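Local structure of type IV secretion system protein VirB11 (Brucella suis, 2GZA) at residues 179-184 with 325-330. The protein hydrolyses ATP as the hexameric ATPase of the Brucella suis VirB type IV secretion system, which could be required to establish the replication niche in the host. Numbering follows the deposited sequence.
Sequences VVAGET and VVHVHN
Parallel pairing of Val179-Ala181 with Val325-Val328 joins the strand that leads into the P-loop (Walker A) of this RecA-like ATPase to a strand near the C-terminal end of the fold. The evidence for parallel pairing is twofold: the strand directions differ by 28°, and the register advances one residue at a time from Val179 opposite Val325 to Ala181 opposite His327. Three backbone hydrogen bonds alternate along the pair. Val326 N donates to Val179 O at 2.9 Å, Ala181 N donates to Val326 O, and Val328 N donates to Ala181 O at 2.7 Å. Ala181 O and Val179 O each also meet a CA-H, that of His327 and that of Val325 respectively.

Side chains alternate between two faces. On one, Ala181 CB lies 4.0 Å from Val325 CG1, the branch set anti to the backbone N (chi1 179°), and helix 289-300 covers both through Thr292. On the other, Val180 CG1 meets Val328 CG2 diagonally at 4.3 Å, and Leu191 of helix 188-196, the helix following the P-loop, touches both valines. The sheet therefore has helices on either side. Strand 281-285 flanks 179-182, while antiparallel strand 339-345 flanks 325-330.

Gly182, Glu183 and Thr184 belong to the predicted ATP-binding segment, so the bond from Val328 N to Ala181 O carries the pairing right up to the start of the nucleotide loop. There the chain leaves the sheet, and Glu183 O accepts a bond from Ser186 OG within the loop. His327, on the Ala181 face, has CG anti to its backbone N (chi1 178°), which carries the imidazole up to the strand end; its ring lies obliquely to the glycine, with CE1 3.6 Å from Gly182 CA.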
loop_
_atom_site.group_PDB
_atom_site.type_symbol
_atom_site.label_atom_id
_atom_site.label_comp_id
_atom_site.label_asym_id
_atom_site.label_seq_id
_atom_site.Cartn_x
_atom_site.Cartn_y
_atom_site.Cartn_z
ATOM N N VAL C 179 25.997 18.562 -7.342
ATOM C CA VAL C 179 24.737 19.291 -7.468
ATOM C C VAL C 179 24.916 20.724 -6.962
ATOM O O VAL C 179 25.247 20.944 -5.803
ATOM C CB VAL C 179 23.576 18.612 -6.671
ATOM C CG1 VAL C 179 22.290 19.444 -6.765
ATOM C CG2 VAL C 179 23.328 17.196 -7.156
ATOM N N VAL C 180 24.708 21.693 -7.839
ATOM C CA VAL C 180 24.753 23.099 -7.447
ATOM C C VAL C 180 23.365 23.534 -6.966
ATOM O O VAL C 180 22.402 23.515 -7.725
ATOM C CB VAL C 180 25.249 23.991 -8.602
ATOM C CG1 VAL C 180 25.222 25.459 -8.203
ATOM C CG2 VAL C 180 26.656 23.575 -9.018
ATOM N N ALA C 181 23.263 23.895 -5.695
ATOM C CA ALA C 181 21.979 24.248 -5.116
ATOM C C ALA C 181 21.887 25.724 -4.774
ATOM O O ALA C 181 22.896 26.403 -4.604
ATOM C CB ALA C 181 21.687 23.398 -3.894
ATOM N N GLY C 182 20.661 26.215 -4.667
ATOM C CA GLY C 182 20.426 27.606 -4.307
ATOM C C GLY C 182 19.014 28.025 -4.632
ATOM O O GLY C 182 18.307 27.318 -5.340
ATOM N N GLU C 183 18.580 29.172 -4.121
ATOM C CA GLU C 183 17.280 29.684 -4.551
ATOM C C GLU C 183 17.384 30.215 -5.974
ATOM O O GLU C 183 18.478 30.379 -6.511
ATOM C CB GLU C 183 16.700 30.730 -3.598
ATOM C CG GLU C 183 17.147 32.159 -3.848
ATOM C CD GLU C 183 16.536 33.150 -2.858
ATOM O OE1 GLU C 183 15.613 32.768 -2.108
ATOM O OE2 GLU C 183 16.985 34.317 -2.835
ATOM N N THR C 184 16.244 30.460 -6.603
ATOM C CA THR C 184 16.256 30.981 -7.965
ATOM C C THR C 184 16.896 32.361 -8.018
ATOM O O THR C 184 16.643 33.231 -7.173
ATOM C CB THR C 184 14.859 31.043 -8.611
ATOM O OG1 THR C 184 14.136 29.853 -8.305
ATOM C CG2 THR C 184 14.973 31.167 -10.134
ATOM N N VAL C 325 27.140 18.544 -2.706
ATOM C CA VAL C 325 26.111 19.557 -2.913
ATOM C C VAL C 325 26.683 20.913 -2.505
ATOM O O VAL C 325 27.068 21.107 -1.349
ATOM C CB VAL C 325 24.807 19.283 -2.093
ATOM C CG1 VAL C 325 23.771 20.390 -2.324
ATOM C CG2 VAL C 325 24.211 17.928 -2.431
ATOM N N VAL C 326 26.749 21.840 -3.456
ATOM C CA VAL C 326 27.205 23.201 -3.181
ATOM C C VAL C 326 26.007 24.129 -3.151
ATOM O O VAL C 326 25.296 24.249 -4.143
ATOM C CB VAL C 326 28.164 23.730 -4.262
ATOM C CG1 VAL C 326 28.957 24.921 -3.724
ATOM C CG2 VAL C 326 29.091 22.633 -4.765
ATOM N N HIS C 327 25.777 24.783 -2.018
ATOM C CA HIS C 327 24.644 25.695 -1.900
ATOM C C HIS C 327 25.068 27.142 -2.037
ATOM O O HIS C 327 25.963 27.596 -1.340
ATOM C CB HIS C 327 23.885 25.487 -0.592
ATOM C CG HIS C 327 22.743 26.440 -0.402
ATOM N ND1 HIS C 327 21.599 26.389 -1.165
ATOM C CD2 HIS C 327 22.573 27.476 0.455
ATOM C CE1 HIS C 327 20.774 27.350 -0.783
ATOM N NE2 HIS C 327 21.341 28.024 0.199
ATOM N N VAL C 328 24.417 27.857 -2.945
ATOM C CA VAL C 328 24.678 29.283 -3.143
ATOM C C VAL C 328 23.576 30.134 -2.525
ATOM O O VAL C 328 22.391 29.831 -2.666
ATOM C CB VAL C 328 24.791 29.666 -4.633
ATOM C CG1 VAL C 328 25.332 31.083 -4.763
ATOM C CG2 VAL C 328 25.684 28.707 -5.381
ATOM N N HIS C 329 23.982 31.210 -1.845
ATOM C CA HIS C 329 23.031 32.180 -1.313
ATOM C C HIS C 329 23.321 33.590 -1.786
ATOM O O HIS C 329 24.477 34.001 -1.874
ATOM C CB HIS C 329 22.963 32.188 0.205
ATOM C CG HIS C 329 22.117 33.300 0.750
ATOM N ND1 HIS C 329 22.615 34.288 1.573
ATOM C CD2 HIS C 329 20.812 33.603 0.552
ATOM C CE1 HIS C 329 21.647 35.133 1.887
ATOM N NE2 HIS C 329 20.544 34.743 1.275
ATOM N N ASN C 330 22.262 34.333 -2.092
ATOM C CA ASN C 330 22.415 35.753 -2.409
ATOM C C ASN C 330 22.498 36.531 -1.117
ATOM O O ASN C 330 21.524 36.707 -0.461
ATOM C CB ASN C 330 21.227 36.291 -3.224
ATOM C CG ASN C 330 21.561 36.521 -4.696
ATOM O OD1 ASN C 330 22.511 35.955 -5.235
ATOM N ND2 ASN C 330 20.764 37.359 -5.354
#